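Local structure of lysine-sensitive aspartokinase 3 (Escherichia coli, 2J0W) at residues L38-S41 / A42-N46. The protein catalyses the ATP-dependent phosphorylation of L-aspartate to 4-phospho-L-aspartate, the first step of lysine biosynthesis, and is feedback-inhibited by lysine. Residues are numbered along the deposited sequence; the frame is centred on the assembly and turned at random.
Sequences LSAS and AGITN. With ASP (aspartic acid), chain B.
Ser41 and Ile44 close a type II beta turn, Ile44 N donating to Ser41 O at 3.0 Å with an N-H...O angle of 154°, and this turn leads from strand 33-38 of the amino acid kinase fold into helix 44-51. Gly43, the N-cap residue, suits the third turn position because at its positive phi (84°) a side chain would press on the preceding carbonyl oxygen. Ala40, whose side chain ends at CB, leaves room for Ile44, with Ala40 CB 3.9 Å from Ile44 CG2; Ile44 CG1 lies 3.4 Å from Ser41 O, and helix 57-75 packs against the same isoleucine. Ser41 OG turns elsewhere, to the carbonyl of Val14. Ser39, just past the strand, and Thr45, in the first turn of the helix, both face the bound aspartate, which is also hydrogen-bonded to Glu119, Arg198, Gly199 and Ser201. Ser39 OG, hydrogen-bonded to Ser201, lies 3.4 Å from OD1 of the ligand's side-chain carboxylate. A valine in place of Thr45 would probably leave the ligand's amino group without its hydroxyl acceptor and weaken substrate binding. Thr45 CG2 sits 3.4 Å from the ligand O, and chi1 of -65° sets Thr45 OG1 beside its own backbone N, where the ligand N donates to it across 3.0 Å.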
loop_
_atom_site.group_PDB
_atom_site.type_symbol
_atom_site.label_atom_id
_atom_site.label_comp_id
_atom_site.label_asym_id
_atom_site.label_seq_id
_atom_site.Cartn_x
_atom_site.Cartn_y
_atom_site.Cartn_z
ATOM N N LEU A 38 30.917 13.163 -19.700
ATOM C CA LEU A 38 31.823 12.908 -18.587
ATOM C C LEU A 38 31.309 13.436 -17.271
ATOM O O LEU A 38 30.641 14.463 -17.228
ATOM C CB LEU A 38 33.177 13.566 -18.832
ATOM C CG LEU A 38 34.029 13.196 -20.041
ATOM C CD1 LEU A 38 35.281 14.065 -20.014
ATOM C CD2 LEU A 38 34.389 11.717 -20.009
ATOM N N SER A 39 31.622 12.708 -16.208
ATOM C CA SER A 39 31.276 13.113 -14.857
ATOM C C SER A 39 32.601 13.743 -14.460
ATOM O O SER A 39 33.553 13.710 -15.233
ATOM C CB SER A 39 31.032 11.904 -13.941
ATOM O OG SER A 39 29.865 11.172 -14.268
ATOM N N ALA A 40 32.679 14.304 -13.263
ATOM C CA ALA A 40 33.923 14.900 -12.820
ATOM C C ALA A 40 34.785 13.747 -12.330
ATOM O O ALA A 40 34.280 12.659 -12.047
ATOM C CB ALA A 40 33.654 15.889 -11.694
ATOM N N SER A 41 36.083 13.980 -12.219
ATOM C CA SER A 41 36.986 12.936 -11.752
ATOM C C SER A 41 36.649 12.465 -10.338
ATOM O O SER A 41 36.160 13.233 -9.515
ATOM C CB SER A 41 38.424 13.439 -11.814
ATOM O OG SER A 41 38.738 13.836 -13.139
ATOM N N ALA A 42 36.907 11.188 -10.074
ATOM C CA ALA A 42 36.631 10.587 -8.774
ATOM C C ALA A 42 37.008 11.533 -7.647
ATOM O O ALA A 42 38.069 12.154 -7.695
ATOM C CB ALA A 42 37.404 9.294 -8.636
ATOM N N GLY A 43 36.130 11.653 -6.649
ATOM C CA GLY A 43 36.390 12.513 -5.502
ATOM C C GLY A 43 36.057 13.996 -5.633
ATOM O O GLY A 43 35.736 14.649 -4.638
ATOM N N ILE A 44 36.135 14.538 -6.844
ATOM C CA ILE A 44 35.853 15.951 -7.046
ATOM C C ILE A 44 34.491 16.391 -6.515
ATOM O O ILE A 44 34.408 17.297 -5.688
ATOM C CB ILE A 44 35.970 16.345 -8.549
ATOM C CG1 ILE A 44 37.436 16.298 -8.974
ATOM C CG2 ILE A 44 35.463 17.764 -8.778
ATOM C CD1 ILE A 44 38.338 17.235 -8.154
ATOM N N THR A 45 33.424 15.744 -6.967
ATOM C CA THR A 45 32.092 16.136 -6.528
ATOM C C THR A 45 31.919 16.131 -5.015
ATOM O O THR A 45 31.316 17.059 -4.472
ATOM C CB THR A 45 31.001 15.269 -7.202
ATOM O OG1 THR A 45 31.015 15.522 -8.614
ATOM C CG2 THR A 45 29.609 15.620 -6.660
ATOM N N ASN A 46 32.438 15.110 -4.330
ATOM C CA ASN A 46 32.314 15.070 -2.867
ATOM C C ASN A 46 33.095 16.242 -2.252
ATOM O O ASN A 46 32.635 16.888 -1.309
ATOM C CB ASN A 46 32.858 13.764 -2.268
ATOM C CG ASN A 46 32.100 12.525 -2.735
ATOM O OD1 ASN A 46 30.890 12.555 -2.983
ATOM N ND2 ASN A 46 32.819 11.416 -2.833
HETATM N N ASP B . 29.437 14.040 -10.713
HETATM C CA ASP B . 28.155 13.745 -10.078
HETATM C C ASP B . 28.466 12.910 -8.817
HETATM O O ASP B . 29.665 12.789 -8.467
HETATM C CB ASP B . 27.223 13.016 -11.096
HETATM C CG ASP B . 27.633 11.591 -11.528
HETATM O OD1 ASP B . 28.689 11.089 -11.031
HETATM O OD2 ASP B . 26.900 10.961 -12.374
HETATM O OXT ASP B . 27.495 12.346 -8.205
#